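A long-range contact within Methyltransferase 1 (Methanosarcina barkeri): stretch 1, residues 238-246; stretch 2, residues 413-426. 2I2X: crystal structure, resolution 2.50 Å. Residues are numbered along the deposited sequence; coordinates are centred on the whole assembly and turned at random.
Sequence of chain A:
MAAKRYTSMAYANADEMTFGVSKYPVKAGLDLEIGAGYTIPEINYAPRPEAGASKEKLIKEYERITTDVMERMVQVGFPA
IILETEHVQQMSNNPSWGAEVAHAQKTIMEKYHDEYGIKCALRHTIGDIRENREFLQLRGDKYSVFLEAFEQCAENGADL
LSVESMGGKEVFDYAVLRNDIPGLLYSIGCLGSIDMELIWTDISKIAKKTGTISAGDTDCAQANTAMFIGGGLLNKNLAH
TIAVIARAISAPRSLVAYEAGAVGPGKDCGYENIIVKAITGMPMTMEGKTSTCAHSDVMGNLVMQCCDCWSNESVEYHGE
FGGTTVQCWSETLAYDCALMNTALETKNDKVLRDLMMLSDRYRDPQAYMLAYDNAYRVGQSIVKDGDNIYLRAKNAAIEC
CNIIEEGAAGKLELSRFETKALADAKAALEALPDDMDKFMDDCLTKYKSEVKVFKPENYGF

Stretch 1 (238-246) LAHTIAVIA
Stretch 2 (413-426) ELSRFETKALADAK

Two helices, 240-246 and 416-426, pack side by side, their N-to-C directions 41° apart and their axes 8.6 Å apart at closest approach. The register is set by Thr241 and Leu422, whose CA atoms lie 5.4 Å apart. Leu238 and Ala239 lead into the first helix in extended conformation (phi/psi -167/125 and -62/138), Ala239 being the N-cap residue; Leu414 and Ser415 (-97/146 and -70/162) lead into the second. Thereafter both chains keep helical torsions.

One direct hydrogen bond joins the stretches. Thr241, chi1 44° (p), points toward the second helix, and its OG1 donates to Glu418 O at 2.7 Å. That carbonyl also accepts from Leu422 N at 3.1 Å, so the threonine adds a second donor without breaking the helical bond. Its methyl serves apolar packing: Thr241 CG2 lies 4.1 Å from Leu414 CD1.

A water extends the polar contact, accepting from His240 N at 2.8 Å and donating to Glu418 OE2 at 2.8 Å. In the first turn of a helix His240 N has no backbone carbonyl to bond, and the water links it to the carboxylate. Glu418 (chi1 -83°, m; chi2 162°, t; chi3 -21°) also receives Ser415 N at OE1, 2.9 Å, while Ser415 OG (chi1 70°, p) caps the helix by accepting from Glu418 N at 3.1 Å.

Apolar side chains fill much of the rest of the contact. Small alanines allow close approach: Ala239 CB meets Ala421 CB at 4.0 Å and lies at the edge of the Phe417 ring (chi1 -165°, t; chi2 -89°), 4.4 Å from CE1. Ile242 and Ile245, both m,t, reach across to the second helix; the CA-to-CB bond of Ile245 points toward it, that of Ile242 sideways, with the end of the side chain coming nearer. Ile242 CD1 reaches Ala421 CB at 4.2 Å, while Ile245 CD1 sits 3.5 Å from Ala425 CB and 4.3 Å from CD1 of Leu422 (t,p). Together the stretches bury 409 Å².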

# COMPACT_ATOMS: atom_id res chain seq x y z
N LEU A 238 -22.41 -13.62 7.01
CA LEU A 238 -22.36 -13.89 8.45
C LEU A 238 -22.68 -12.58 9.17
O LEU A 238 -22.02 -11.55 8.94
CB LEU A 238 -20.97 -14.39 8.89
CG LEU A 238 -20.91 -14.72 10.39
CD1 LEU A 238 -21.72 -16.01 10.76
CD2 LEU A 238 -19.46 -14.85 10.86
N ALA A 239 -23.69 -12.62 10.03
CA ALA A 239 -24.12 -11.43 10.74
C ALA A 239 -22.95 -10.95 11.57
O ALA A 239 -22.26 -11.75 12.22
CB ALA A 239 -25.32 -11.73 11.65
N HIS A 240 -22.76 -9.64 11.57
CA HIS A 240 -21.66 -9.07 12.28
C HIS A 240 -21.80 -9.26 13.77
O HIS A 240 -20.79 -9.41 14.49
CB HIS A 240 -21.47 -7.62 11.84
CG HIS A 240 -20.91 -7.49 10.45
ND1 HIS A 240 -20.32 -6.34 9.97
CD2 HIS A 240 -20.84 -8.39 9.43
CE1 HIS A 240 -19.92 -6.53 8.73
NE2 HIS A 240 -20.23 -7.76 8.37
N THR A 241 -23.04 -9.35 14.24
CA THR A 241 -23.31 -9.63 15.64
C THR A 241 -22.89 -11.05 16.04
O THR A 241 -22.76 -11.30 17.22
CB THR A 241 -24.76 -9.39 16.03
OG1 THR A 241 -25.62 -9.93 15.03
CG2 THR A 241 -25.04 -7.89 16.17
N ILE A 242 -22.65 -11.96 15.08
CA ILE A 242 -22.11 -13.28 15.41
C ILE A 242 -20.57 -13.31 15.31
O ILE A 242 -19.87 -14.03 16.06
CB ILE A 242 -22.77 -14.43 14.55
CG1 ILE A 242 -24.25 -14.61 14.92
CG2 ILE A 242 -22.05 -15.75 14.76
CD1 ILE A 242 -25.07 -15.34 13.86
N ALA A 243 -20.03 -12.50 14.40
CA ALA A 243 -18.59 -12.33 14.30
C ALA A 243 -17.98 -11.78 15.61
O ALA A 243 -16.95 -12.25 16.09
CB ALA A 243 -18.27 -11.40 13.12
N VAL A 244 -18.62 -10.78 16.19
CA VAL A 244 -18.11 -10.20 17.42
C VAL A 244 -18.17 -11.21 18.58
O VAL A 244 -17.26 -11.25 19.41
CB VAL A 244 -18.79 -8.83 17.76
CG1 VAL A 244 -20.28 -8.98 18.07
CG2 VAL A 244 -18.09 -8.17 18.89
N ILE A 245 -19.23 -12.04 18.63
CA ILE A 245 -19.30 -13.09 19.64
C ILE A 245 -18.09 -14.02 19.49
O ILE A 245 -17.37 -14.26 20.47
CB ILE A 245 -20.61 -13.85 19.58
CG1 ILE A 245 -21.77 -12.93 19.97
CG2 ILE A 245 -20.58 -15.04 20.55
CD1 ILE A 245 -23.11 -13.52 19.67
N ALA A 246 -17.86 -14.51 18.28
CA ALA A 246 -16.66 -15.33 18.01
C ALA A 246 -15.41 -14.62 18.53
O ALA A 246 -14.57 -15.27 19.14
CB ALA A 246 -16.52 -15.69 16.53
N GLU A 413 -25.97 1.68 15.68
CA GLU A 413 -27.10 1.51 14.80
C GLU A 413 -27.01 0.13 14.12
O GLU A 413 -26.28 -0.07 13.14
CB GLU A 413 -27.06 2.65 13.78
CG GLU A 413 -28.31 2.89 12.96
CD GLU A 413 -28.06 3.81 11.77
OE1 GLU A 413 -26.91 3.92 11.27
OE2 GLU A 413 -29.03 4.43 11.29
N LEU A 414 -27.76 -0.84 14.67
CA LEU A 414 -27.76 -2.19 14.13
C LEU A 414 -28.94 -2.36 13.21
O LEU A 414 -29.99 -1.78 13.48
CB LEU A 414 -27.89 -3.21 15.26
CG LEU A 414 -26.85 -3.26 16.38
CD1 LEU A 414 -27.11 -4.52 17.19
CD2 LEU A 414 -25.41 -3.24 15.79
N SER A 415 -28.78 -3.15 12.16
CA SER A 415 -29.93 -3.55 11.36
C SER A 415 -30.83 -4.53 12.14
O SER A 415 -30.39 -5.13 13.14
CB SER A 415 -29.48 -4.20 10.05
OG SER A 415 -28.91 -5.46 10.31
N ARG A 416 -32.08 -4.69 11.69
CA ARG A 416 -33.02 -5.63 12.31
C ARG A 416 -32.44 -7.03 12.30
O ARG A 416 -32.52 -7.74 13.30
CB ARG A 416 -34.38 -5.61 11.62
CG ARG A 416 -35.21 -4.42 12.08
CD ARG A 416 -36.52 -4.29 11.34
NE ARG A 416 -36.35 -4.11 9.91
CZ ARG A 416 -36.17 -2.93 9.31
NH1 ARG A 416 -36.13 -1.82 10.02
NH2 ARG A 416 -36.04 -2.87 7.98
N PHE A 417 -31.78 -7.37 11.19
CA PHE A 417 -31.19 -8.69 11.00
C PHE A 417 -30.08 -8.94 12.00
O PHE A 417 -29.99 -10.03 12.57
CB PHE A 417 -30.70 -8.89 9.57
CG PHE A 417 -30.41 -10.33 9.23
CD1 PHE A 417 -29.15 -10.87 9.46
CD2 PHE A 417 -31.42 -11.15 8.73
CE1 PHE A 417 -28.89 -12.21 9.16
CE2 PHE A 417 -31.18 -12.48 8.45
CZ PHE A 417 -29.91 -13.02 8.67
N GLU A 418 -29.24 -7.93 12.21
CA GLU A 418 -28.15 -8.02 13.18
C GLU A 418 -28.68 -8.19 14.58
O GLU A 418 -28.08 -8.89 15.38
CB GLU A 418 -27.26 -6.78 13.12
CG GLU A 418 -26.26 -6.87 12.03
CD GLU A 418 -25.62 -5.56 11.62
OE1 GLU A 418 -26.20 -4.47 11.88
OE2 GLU A 418 -24.53 -5.63 11.02
N THR A 419 -29.80 -7.53 14.86
CA THR A 419 -30.38 -7.45 16.19
C THR A 419 -30.98 -8.80 16.62
O THR A 419 -30.74 -9.28 17.74
CB THR A 419 -31.44 -6.32 16.25
OG1 THR A 419 -30.78 -5.07 15.97
CG2 THR A 419 -32.15 -6.26 17.61
N LYS A 420 -31.73 -9.41 15.69
CA LYS A 420 -32.35 -10.68 15.89
C LYS A 420 -31.30 -11.76 16.12
O LYS A 420 -31.46 -12.62 17.01
CB LYS A 420 -33.24 -11.00 14.68
CG LYS A 420 -34.04 -12.27 14.78
CD LYS A 420 -35.32 -12.03 15.60
CE LYS A 420 -36.18 -13.28 15.65
NZ LYS A 420 -35.32 -14.45 16.00
N ALA A 421 -30.23 -11.73 15.31
CA ALA A 421 -29.17 -12.73 15.39
C ALA A 421 -28.39 -12.63 16.72
O ALA A 421 -28.13 -13.67 17.37
CB ALA A 421 -28.27 -12.67 14.16
N LEU A 422 -28.06 -11.41 17.14
CA LEU A 422 -27.55 -11.21 18.51
C LEU A 422 -28.48 -11.84 19.55
O LEU A 422 -28.03 -12.60 20.38
CB LEU A 422 -27.36 -9.71 18.84
CG LEU A 422 -26.71 -9.41 20.20
CD1 LEU A 422 -25.22 -9.84 20.29
CD2 LEU A 422 -26.78 -7.95 20.48
N ALA A 423 -29.78 -11.52 19.49
CA ALA A 423 -30.79 -12.04 20.44
C ALA A 423 -30.91 -13.57 20.46
O ALA A 423 -31.04 -14.17 21.51
CB ALA A 423 -32.15 -11.40 20.17
N ASP A 424 -30.88 -14.18 19.28
CA ASP A 424 -30.88 -15.63 19.18
C ASP A 424 -29.62 -16.19 19.83
O ASP A 424 -29.72 -17.17 20.59
CB ASP A 424 -30.97 -16.08 17.71
CG ASP A 424 -32.35 -15.78 17.07
OD1 ASP A 424 -33.29 -15.28 17.76
OD2 ASP A 424 -32.51 -16.07 15.86
N ALA A 425 -28.47 -15.56 19.59
CA ALA A 425 -27.21 -16.05 20.15
C ALA A 425 -27.16 -15.89 21.65
O ALA A 425 -26.67 -16.80 22.36
CB ALA A 425 -26.00 -15.42 19.49
N LYS A 426 -27.68 -14.78 22.15
CA LYS A 426 -27.69 -14.57 23.60
C LYS A 426 -28.55 -15.66 24.30
O LYS A 426 -28.11 -16.27 25.30
CB LYS A 426 -28.16 -13.16 23.96
CG LYS A 426 -28.15 -12.84 25.46
CD LYS A 426 -28.52 -11.40 25.63
CE LYS A 426 -29.73 -11.16 26.52
NZ LYS A 426 -29.27 -10.75 27.87
O HOH W 1 -24.25 -8.14 9.79